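PDB 5GKD: AlyGC from Glaciecola chathamensis, which cleaves the polysaccharide alginate as a lyase of polysaccharide lyase family 6, probably by the beta-elimination chemistry usual for such enzymes. Local coordinates for residues H132-H137 / H163-H168; D448-D453 / G469-S474; S339-N344 / I364-N369. All blocks are in the same frame, centred on the assembly; numbering follows the deposited sequence.

Interaction 1: residues H132-H137 / H163-H168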
loop_
_atom_site.group_PDB
_atom_site.type_symbol
_atom_site.label_atom_id
_atom_site.label_comp_id
_atom_site.label_asym_id
_atom_site.label_seq_id
_atom_site.Cartn_x
_atom_site.Cartn_y
_atom_site.Cartn_z
ATOM N N HIS A 132 35.556 -16.126 17.409
ATOM C CA HIS A 132 36.794 -16.163 16.622
ATOM C C HIS A 132 36.534 -16.276 15.122
ATOM O O HIS A 132 37.287 -16.914 14.397
ATOM C CB HIS A 132 37.700 -17.292 17.097
ATOM C CG HIS A 132 38.094 -17.162 18.532
ATOM N ND1 HIS A 132 38.955 -16.183 18.975
ATOM C CD2 HIS A 132 37.714 -17.860 19.631
ATOM C CE1 HIS A 132 39.106 -16.298 20.281
ATOM N NE2 HIS A 132 38.351 -17.297 20.705
ATOM N N ASN A 133 35.489 -15.622 14.647
ATOM C CA ASN A 133 35.265 -15.520 13.218
ATOM C C ASN A 133 35.929 -14.273 12.642
ATOM O O ASN A 133 36.320 -13.349 13.360
ATOM C CB ASN A 133 33.766 -15.533 12.931
ATOM C CG ASN A 133 33.154 -16.878 13.252
ATOM O OD1 ASN A 133 33.793 -17.903 13.028
ATOM N ND2 ASN A 133 31.938 -16.889 13.798
ATOM N N ARG A 134 36.040 -14.251 11.317
ATOM C CA ARG A 134 36.623 -13.124 10.610
ATOM C C ARG A 134 35.792 -12.802 9.376
ATOM O O ARG A 134 35.398 -13.701 8.625
ATOM C CB ARG A 134 38.074 -13.409 10.203
ATOM C CG ARG A 134 38.769 -12.197 9.601
ATOM C CD ARG A 134 40.245 -12.456 9.332
ATOM N NE ARG A 134 40.827 -11.366 8.584
ATOM C CZ ARG A 134 41.983 -11.430 7.942
ATOM N NH1 ARG A 134 42.688 -12.550 7.971
ATOM N NH2 ARG A 134 42.430 -10.377 7.272
ATOM N N PHE A 135 35.524 -11.519 9.176
ATOM C CA PHE A 135 34.832 -11.025 7.990
ATOM C C PHE A 135 35.693 -9.910 7.392
ATOM O O PHE A 135 35.702 -8.781 7.903
ATOM C CB PHE A 135 33.429 -10.551 8.364
ATOM C CG PHE A 135 32.598 -10.118 7.201
ATOM C CD1 PHE A 135 31.809 -11.032 6.511
ATOM C CD2 PHE A 135 32.565 -8.785 6.819
ATOM C CE1 PHE A 135 31.031 -10.630 5.435
ATOM C CE2 PHE A 135 31.779 -8.376 5.763
ATOM C CZ PHE A 135 31.012 -9.296 5.073
ATOM N N ASP A 136 36.412 -10.224 6.308
ATOM C CA ASP A 136 37.458 -9.344 5.800
ATOM C C ASP A 136 37.476 -9.281 4.276
ATOM O O ASP A 136 37.087 -10.228 3.590
ATOM C CB ASP A 136 38.836 -9.800 6.287
ATOM C CG ASP A 136 39.250 -11.111 5.654
ATOM O OD1 ASP A 136 38.841 -12.155 6.177
ATOM O OD2 ASP A 136 39.953 -11.104 4.619
ATOM N N HIS A 137 37.966 -8.144 3.756
ATOM C CA HIS A 137 38.123 -7.918 2.318
ATOM C C HIS A 137 36.825 -8.202 1.562
ATOM O O HIS A 137 36.829 -8.714 0.445
ATOM C CB HIS A 137 39.294 -8.736 1.744
ATOM C CG HIS A 137 40.637 -8.336 2.294
ATOM N ND1 HIS A 137 41.166 -8.879 3.451
ATOM C CD2 HIS A 137 41.546 -7.426 1.859
ATOM C CE1 HIS A 137 42.342 -8.328 3.699
ATOM N NE2 HIS A 137 42.596 -7.444 2.751
ATOM N N HIS A 163 35.855 -12.090 20.205
ATOM C CA HIS A 163 37.085 -11.659 19.537
ATOM C C HIS A 163 36.958 -11.716 18.020
ATOM O O HIS A 163 37.948 -11.934 17.317
ATOM C CB HIS A 163 38.300 -12.482 20.003
ATOM C CG HIS A 163 38.596 -12.315 21.454
ATOM N ND1 HIS A 163 39.305 -11.244 21.949
ATOM C CD2 HIS A 163 38.221 -13.047 22.527
ATOM C CE1 HIS A 163 39.382 -11.341 23.264
ATOM N NE2 HIS A 163 38.732 -12.426 23.638
ATOM N N HIS A 164 35.747 -11.516 17.504
ATOM C CA HIS A 164 35.554 -11.459 16.062
ATOM C C HIS A 164 36.395 -10.336 15.476
ATOM O O HIS A 164 36.626 -9.310 16.118
ATOM C CB HIS A 164 34.077 -11.227 15.710
ATOM C CG HIS A 164 33.175 -12.386 16.012
ATOM N ND1 HIS A 164 33.547 -13.696 15.824
ATOM C CD2 HIS A 164 31.903 -12.422 16.479
ATOM C CE1 HIS A 164 32.545 -14.492 16.155
ATOM N NE2 HIS A 164 31.541 -13.742 16.575
ATOM N N ARG A 165 36.860 -10.535 14.250
ATOM C CA ARG A 165 37.672 -9.551 13.548
ATOM C C ARG A 165 36.973 -9.127 12.256
ATOM O O ARG A 165 36.663 -9.969 11.404
ATOM C CB ARG A 165 39.062 -10.110 13.259
ATOM C CG ARG A 165 39.952 -9.115 12.549
ATOM C CD ARG A 165 41.364 -9.641 12.269
ATOM N NE ARG A 165 42.122 -8.627 11.549
ATOM C CZ ARG A 165 43.211 -8.857 10.826
ATOM N NH1 ARG A 165 43.701 -10.086 10.713
ATOM N NH2 ARG A 165 43.798 -7.845 10.211
ATOM N N ILE A 166 36.729 -7.825 12.115
ATOM C CA ILE A 166 36.040 -7.258 10.960
ATOM C C ILE A 166 36.967 -6.218 10.346
ATOM O O ILE A 166 37.127 -5.124 10.895
ATOM C CB ILE A 166 34.686 -6.653 11.351
ATOM C CG1 ILE A 166 33.816 -7.723 12.025
ATOM C CG2 ILE A 166 34.017 -5.993 10.136
ATOM C CD1 ILE A 166 32.608 -7.191 12.769
ATOM N N ASP A 167 37.601 -6.556 9.223
ATOM C CA ASP A 167 38.722 -5.746 8.779
ATOM C C ASP A 167 38.776 -5.663 7.266
ATOM O O ASP A 167 38.363 -6.584 6.563
ATOM C CB ASP A 167 40.056 -6.290 9.313
ATOM C CG ASP A 167 40.417 -7.641 8.729
ATOM O OD1 ASP A 167 39.939 -8.650 9.259
ATOM O OD2 ASP A 167 41.180 -7.699 7.742
ATOM N N HIS A 168 39.300 -4.536 6.779
ATOM C CA HIS A 168 39.582 -4.331 5.359
ATOM C C HIS A 168 38.354 -4.505 4.482
ATOM O O HIS A 168 38.470 -4.903 3.326
ATOM C CB HIS A 168 40.691 -5.272 4.882
ATOM C CG HIS A 168 42.012 -5.017 5.525
ATOM N ND1 HIS A 168 42.444 -5.707 6.638
ATOM C CD2 HIS A 168 42.989 -4.130 5.225
ATOM C CE1 HIS A 168 43.638 -5.265 6.984
ATOM N NE2 HIS A 168 43.987 -4.308 6.145
HETATM O O HOH W 1 40.055 -14.556 17.146
HETATM O O HOH W 2 38.586 -13.704 14.973
#

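Interaction 2: residues D448-D453 / G469-S474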
loop_
_atom_site.group_PDB
_atom_site.type_symbol
_atom_site.label_atom_id
_atom_site.label_comp_id
_atom_site.label_asym_id
_atom_site.label_seq_id
_atom_site.Cartn_x
_atom_site.Cartn_y
_atom_site.Cartn_z
ATOM N N ASP A 448 0.548 12.300 -30.229
ATOM C CA ASP A 448 -0.307 11.290 -29.578
ATOM C C ASP A 448 0.590 10.063 -29.346
ATOM O O ASP A 448 1.147 9.495 -30.270
ATOM C CB ASP A 448 -1.634 10.936 -30.236
ATOM C CG ASP A 448 -2.492 10.029 -29.378
ATOM O OD1 ASP A 448 -2.355 10.023 -28.149
ATOM O OD2 ASP A 448 -3.311 9.300 -29.934
ATOM N N ASN A 449 0.753 9.701 -28.088
ATOM C CA ASN A 449 1.606 8.586 -27.723
ATOM C C ASN A 449 3.036 8.827 -28.017
ATOM O O ASN A 449 3.849 7.972 -27.914
ATOM C CB ASN A 449 1.177 7.370 -28.485
ATOM C CG ASN A 449 0.032 6.673 -27.842
ATOM O OD1 ASN A 449 -0.169 5.500 -28.062
ATOM N ND2 ASN A 449 -0.731 7.386 -27.051
ATOM N N THR A 450 3.343 10.024 -28.396
ATOM C CA THR A 450 4.723 10.314 -28.756
ATOM C C THR A 450 5.616 10.443 -27.527
ATOM O O THR A 450 6.820 10.173 -27.599
ATOM C CB THR A 450 4.762 11.592 -29.582
ATOM O OG1 THR A 450 6.116 12.012 -29.744
ATOM C CG2 THR A 450 3.978 12.684 -28.880
ATOM N N LEU A 451 5.044 10.857 -26.401
ATOM C CA LEU A 451 5.790 10.952 -25.155
ATOM C C LEU A 451 5.954 9.578 -24.514
ATOM O O LEU A 451 7.032 9.243 -24.016
ATOM C CB LEU A 451 5.059 11.914 -24.218
ATOM C CG LEU A 451 5.756 12.525 -23.016
ATOM C CD1 LEU A 451 7.038 13.168 -23.459
ATOM C CD2 LEU A 451 4.837 13.551 -22.390
ATOM N N PHE A 452 4.891 8.772 -24.542
ATOM C CA PHE A 452 4.964 7.387 -24.103
ATOM C C PHE A 452 6.080 6.637 -24.810
ATOM O O PHE A 452 6.815 5.865 -24.189
ATOM C CB PHE A 452 3.613 6.713 -24.354
ATOM C CG PHE A 452 3.545 5.277 -23.909
ATOM C CD1 PHE A 452 3.934 4.249 -24.761
ATOM C CD2 PHE A 452 3.055 4.953 -22.650
ATOM C CE1 PHE A 452 3.867 2.925 -24.355
ATOM C CE2 PHE A 452 2.979 3.631 -22.237
ATOM C CZ PHE A 452 3.382 2.613 -23.093
ATOM N N ASP A 453 6.219 6.844 -26.119
ATOM C CA ASP A 453 7.230 6.112 -26.865
ATOM C C ASP A 453 8.618 6.683 -26.629
ATOM O O ASP A 453 9.587 5.929 -26.541
ATOM C CB ASP A 453 6.891 6.114 -28.357
ATOM C CG ASP A 453 5.628 5.331 -28.665
ATOM O OD1 ASP A 453 5.358 4.333 -27.970
ATOM O OD2 ASP A 453 4.898 5.718 -29.600
ATOM N N GLY A 469 4.016 22.435 -29.359
ATOM C CA GLY A 469 2.801 21.784 -29.788
ATOM C C GLY A 469 2.099 21.101 -28.630
ATOM O O GLY A 469 2.328 21.426 -27.467
ATOM N N GLU A 470 1.244 20.141 -28.976
ATOM C CA GLU A 470 0.330 19.492 -28.043
ATOM C C GLU A 470 0.713 18.025 -27.881
ATOM O O GLU A 470 0.921 17.323 -28.872
ATOM C CB GLU A 470 -1.125 19.618 -28.526
ATOM C CG GLU A 470 -1.671 21.055 -28.477
ATOM C CD GLU A 470 -3.174 21.165 -28.764
ATOM O OE1 GLU A 470 -3.740 20.289 -29.448
ATOM O OE2 GLU A 470 -3.804 22.135 -28.286
ATOM N N TYR A 471 0.795 17.562 -26.636
ATOM C CA TYR A 471 1.129 16.167 -26.339
ATOM C C TYR A 471 -0.039 15.548 -25.592
ATOM O O TYR A 471 -0.228 15.814 -24.402
ATOM C CB TYR A 471 2.411 16.070 -25.526
ATOM C CG TYR A 471 3.612 16.564 -26.272
ATOM C CD1 TYR A 471 3.903 17.922 -26.336
ATOM C CD2 TYR A 471 4.454 15.683 -26.922
ATOM C CE1 TYR A 471 5.000 18.379 -27.017
ATOM C CE2 TYR A 471 5.551 16.132 -27.614
ATOM C CZ TYR A 471 5.820 17.476 -27.661
ATOM O OH TYR A 471 6.923 17.925 -28.347
ATOM N N TRP A 472 -0.822 14.739 -26.289
ATOM C CA TRP A 472 -1.969 14.072 -25.698
ATOM C C TRP A 472 -1.507 12.729 -25.151
ATOM O O TRP A 472 -0.761 12.005 -25.817
ATOM C CB TRP A 472 -3.086 13.908 -26.734
ATOM C CG TRP A 472 -3.685 15.232 -27.104
ATOM C CD1 TRP A 472 -3.214 16.108 -28.027
ATOM C CD2 TRP A 472 -4.833 15.853 -26.509
ATOM N NE1 TRP A 472 -4.004 17.240 -28.059
ATOM C CE2 TRP A 472 -5.005 17.105 -27.137
ATOM C CE3 TRP A 472 -5.736 15.468 -25.513
ATOM C CZ2 TRP A 472 -6.041 17.970 -26.804
ATOM C CZ3 TRP A 472 -6.764 16.321 -25.187
ATOM C CH2 TRP A 472 -6.911 17.563 -25.831
ATOM N N VAL A 473 -1.923 12.406 -23.934
ATOM C CA VAL A 473 -1.350 11.282 -23.203
ATOM C C VAL A 473 -2.488 10.363 -22.792
ATOM O O VAL A 473 -3.162 10.607 -21.786
ATOM C CB VAL A 473 -0.529 11.738 -21.994
ATOM C CG1 VAL A 473 0.020 10.542 -21.263
ATOM C CG2 VAL A 473 0.607 12.630 -22.456
ATOM N N SER A 474 -2.707 9.309 -23.572
ATOM C CA SER A 474 -3.750 8.330 -23.325
ATOM C C SER A 474 -3.274 7.148 -22.493
ATOM O O SER A 474 -4.094 6.304 -22.123
ATOM C CB SER A 474 -4.302 7.807 -24.657
ATOM O OG SER A 474 -3.241 7.471 -25.529
#

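Interaction 3: residues S339-N344 / I364-N369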
loop_
_atom_site.group_PDB
_atom_site.type_symbol
_atom_site.label_atom_id
_atom_site.label_comp_id
_atom_site.label_asym_id
_atom_site.label_seq_id
_atom_site.Cartn_x
_atom_site.Cartn_y
_atom_site.Cartn_z
ATOM N N SER A 339 34.696 12.693 33.870
ATOM C CA SER A 339 35.274 12.549 32.545
ATOM C C SER A 339 36.424 13.528 32.340
ATOM O O SER A 339 36.640 14.451 33.133
ATOM C CB SER A 339 34.187 12.740 31.479
ATOM O OG SER A 339 33.255 11.690 31.584
ATOM N N ASN A 340 37.156 13.329 31.244
ATOM C CA ASN A 340 38.364 14.099 30.956
ATOM C C ASN A 340 38.534 14.293 29.460
ATOM O O ASN A 340 38.454 13.332 28.698
ATOM C CB ASN A 340 39.607 13.403 31.521
ATOM C CG ASN A 340 39.664 13.455 33.040
ATOM O OD1 ASN A 340 40.120 14.444 33.615
ATOM N ND2 ASN A 340 39.177 12.411 33.691
ATOM N N MET A 341 38.822 15.529 29.049
ATOM C CA MET A 341 39.105 15.860 27.656
ATOM C C MET A 341 40.413 16.651 27.590
ATOM O O MET A 341 40.449 17.823 27.985
ATOM C CB MET A 341 37.943 16.645 27.044
ATOM C CG MET A 341 38.145 16.992 25.595
ATOM S SD MET A 341 36.601 17.304 24.716
ATOM C CE MET A 341 37.257 17.883 23.151
ATOM N N ASN A 342 41.474 16.023 27.068
ATOM C CA ASN A 342 42.833 16.554 27.140
ATOM C C ASN A 342 43.553 16.421 25.807
ATOM O O ASN A 342 43.300 15.493 25.037
ATOM C CB ASN A 342 43.708 15.822 28.167
ATOM C CG ASN A 342 42.966 15.446 29.407
ATOM O OD1 ASN A 342 42.382 16.298 30.071
ATOM N ND2 ASN A 342 42.970 14.159 29.733
ATOM N N ASN A 343 44.501 17.334 25.574
ATOM C CA ASN A 343 45.482 17.230 24.490
ATOM C C ASN A 343 44.833 17.115 23.114
ATOM O O ASN A 343 45.414 16.553 22.189
ATOM C CB ASN A 343 46.443 16.068 24.740
ATOM C CG ASN A 343 47.258 16.268 25.995
ATOM O OD1 ASN A 343 46.901 15.783 27.063
ATOM N ND2 ASN A 343 48.353 17.005 25.878
ATOM N N ASN A 344 43.636 17.663 22.968
ATOM C CA ASN A 344 42.967 17.719 21.684
ATOM C C ASN A 344 43.356 18.988 20.925
ATOM O O ASN A 344 43.866 19.955 21.488
ATOM C CB ASN A 344 41.452 17.627 21.875
ATOM C CG ASN A 344 41.033 16.304 22.534
ATOM O OD1 ASN A 344 41.039 15.259 21.893
ATOM N ND2 ASN A 344 40.716 16.347 23.810
ATOM N N ILE A 364 33.161 17.233 33.240
ATOM C CA ILE A 364 34.231 17.000 32.280
ATOM C C ILE A 364 35.369 17.953 32.627
ATOM O O ILE A 364 35.190 19.173 32.583
ATOM C CB ILE A 364 33.771 17.244 30.835
ATOM C CG1 ILE A 364 32.519 16.444 30.471
ATOM C CG2 ILE A 364 34.899 16.951 29.871
ATOM C CD1 ILE A 364 32.010 16.787 29.082
ATOM N N LYS A 365 36.549 17.418 32.918
ATOM C CA LYS A 365 37.700 18.272 33.166
ATOM C C LYS A 365 38.515 18.402 31.890
ATOM O O LYS A 365 38.911 17.401 31.280
ATOM C CB LYS A 365 38.571 17.774 34.325
ATOM C CG LYS A 365 39.024 18.971 35.225
ATOM C CD LYS A 365 40.488 18.900 35.662
ATOM C CE LYS A 365 41.125 20.311 35.827
ATOM N NZ LYS A 365 40.480 21.266 36.802
ATOM N N PHE A 366 38.737 19.636 31.485
ATOM C CA PHE A 366 39.465 19.971 30.275
ATOM C C PHE A 366 40.880 20.383 30.656
ATOM O O PHE A 366 41.067 21.171 31.582
ATOM C CB PHE A 366 38.760 21.107 29.528
ATOM C CG PHE A 366 37.342 20.792 29.110
ATOM C CD1 PHE A 366 36.289 20.980 29.983
ATOM C CD2 PHE A 366 37.073 20.306 27.836
ATOM C CE1 PHE A 366 34.985 20.692 29.598
ATOM C CE2 PHE A 366 35.777 20.011 27.447
ATOM C CZ PHE A 366 34.730 20.208 28.321
ATOM N N LYS A 367 41.865 19.866 29.931
ATOM C CA LYS A 367 43.259 20.182 30.194
ATOM C C LYS A 367 44.049 20.123 28.897
ATOM O O LYS A 367 43.879 19.196 28.107
ATOM C CB LYS A 367 43.859 19.203 31.195
ATOM C CG LYS A 367 44.347 19.837 32.437
ATOM C CD LYS A 367 44.507 18.792 33.510
ATOM C CE LYS A 367 45.312 19.375 34.674
ATOM N NZ LYS A 367 44.795 20.681 35.197
ATOM N N ASP A 368 44.898 21.125 28.676
ATOM C CA ASP A 368 45.869 21.083 27.583
ATOM C C ASP A 368 45.216 20.859 26.220
ATOM O O ASP A 368 45.709 20.075 25.414
ATOM C CB ASP A 368 46.935 20.016 27.837
ATOM C CG ASP A 368 47.733 20.289 29.090
ATOM O OD1 ASP A 368 48.021 21.473 29.357
ATOM O OD2 ASP A 368 48.052 19.328 29.827
ATOM N N ASN A 369 44.109 21.544 25.947
ATOM C CA ASN A 369 43.541 21.548 24.604
ATOM C C ASN A 369 43.951 22.820 23.875
ATOM O O ASN A 369 43.984 23.896 24.471
ATOM C CB ASN A 369 42.019 21.427 24.644
ATOM C CG ASN A 369 41.565 20.156 25.323
ATOM O OD1 ASN A 369 41.707 19.061 24.777
ATOM N ND2 ASN A 369 41.033 20.293 26.528
HETATM O O HOH W 3 47.357 16.741 29.835
#

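Interaction 1: residues H132-H137 / H163-H168
Arg165 and Arg134 run side by side, and their guanidinium groups stack with planes 11° apart, NH1 of Arg165 sitting 3.5 Å from CZ of Arg134 and over the centre of one face of the Arg134 guanidinium. Both chains are extended, starting with CG anti to the backbone N (chi1 -179° in Arg165, -173° in Arg134). Carboxylates probably offset the like charges. Arg134 grips Asp167 side-on, NE to OD1 at 2.9 Å and NH2 to OD2 at 3.0 Å, each oxygen met on its syn side, while Asp136 OD2 lies over the opposite face of the Arg134 guanidinium. Arg165 has its own salt bridge to Glu202. His168 ND1 takes the anti lone pair of Asp167 OD2 at 2.6 Å, so this one oxygen serves two donors.

At the other end of the pair, His132 lies alongside His163 with the rings nearly parallel but slid apart. Between these two groups the parallel strands are joined by backbone bonds such as Phe135 N to Arg165 O (2.9 Å). Like residues in line on successive parallel strands, here an arginine pair and flanking histidine pairs, fit the right-handed parallel beta-helix of pectate lyase-like enzymes.

Interaction 2: residues D448-D453 / G469-S474
Asn449 and Ser474 supply the hydrogen bond across this contact: ND2 of Asn449 donates to OG of Ser474 over 2.9 Å. The acceptor lies in the amide plane, although the N-H...O angle of 141° shows a bent bond. On the other branch of the amide, OD1 has a weak bond to Lys475. Asn449 stands at the N-cap position before helix 450-457, yet its side chain makes no capping bond and is turned to the strand's end instead.

Backbone pairing is brief. Asp448 bridges to Trp472 in parallel fashion, their CA atoms 5.1 Å apart, next to a backbone bond between Trp472 and Gly447. Asp448 OD1 comes within 3.5 Å of Trp472 O, but both are acceptors and do not bond.

Apolar packing lies on the side of the strand that carries Tyr471 and Val473. With OG1 of Thr450 anti to the backbone N (chi1 170°), CG2 falls between the backbone N and the carbonyl carbon and is the branch that meets the Tyr471 ring, obliquely, 3.6 Å from CD2. OG1 of Thr450 is hydrogen-bonded to Ser445 O, and the Tyr471 hydroxyl to Gln467 O, so the polar ends of both side chains are held separately. Further along the helix, Leu451 CD2 lies 4.3 Å from Val473 CG2, and Leu451 also rests on Leu466 and Leu477. Trp472, on the other side of the strand, stacks its ring on Phe496.

A short helix thus lies against an early coil of the second beta-helix. With one bent amide-hydroxyl bond and a few methyl contacts, the chemistry implies a mainly hydrophobic seam: Thr450 and Leu451 of the helix pack on Tyr471 and Val473, while between the two segments the side-chain hydrogen bond lies at the partly exposed margin, from Asn449 to Ser474.

Interaction 3: residues S339-N344 / I364-N369
Asn369 and Asn344 lie side by side, pointing the same way, with their amide planes 10° apart, and Asn369 can be followed outward atom by atom. Its CB passes 3.9 Å from Asn344 O. The next atom, CG, is set anti to the carbonyl carbon (chi1 -60°) and comes 3.7 Å from Met341 O, at the point where the amide divides between two partners. OD1 accepts twice from Asn344, from the backbone N and from ND2, each 3.0 Å away; the two donors arrive from opposite faces of the carbonyl plane. ND2 donates to Met341 O across 2.9 Å in a nearly straight bond (170°), from above the plane of that carbonyl. Lys367 N reaches the same Met341 oxygen from the other face. ND2 also bonds to Gly382 O, while Asn344 in turn bonds to Asn314 N and Ile311 O, so the two amides also bond to backbone atoms of the neighbouring coils.

Such stacked asparagines at a turn between parallel strands are a hallmark of the right-handed parallel beta-helix, where buried side-chain amides satisfy backbone groups from coil to coil. Here they follow the regular pairing of strands 339-342 and 364-367.

Within the coil interior the contact becomes apolar. Met341 CB touches CD2 of the Phe366 ring at 3.8 Å and also packs on Ile364 CG2. Its sulfur makes an oblique Met-aromatic contact, SD lying 3.9 Å from Phe366 CE2, and Phe324 meets that ring edge-to-face. On the outer side, beyond the strand ends, Asn343 and Asp368 again run alongside each other; a water donates to both Asn343 OD1 and Asp368 OD2, linking amide and carboxylate.

Overall arrangement
Interactions 1 and 3 belong to the same N-terminal beta-helix, within the Chondroitinase B-like region. Their centres are about 33 Å apart, and the chain of parallel strand pairs running from 134-141 to 364-372 joins them. The residues of the calcium site and those around the bound carbonate fall between the two in sequence, in the intervening coils. Interaction 2 comes last along the chain and opens a second beta-helix; its centre is about 56 Å from that of interaction 1 and about 68 Å from that of interaction 3. None touches another. Each joins neighbouring coils locally, illustrating how repeated contacts between successive coils build two long, separate solenoids.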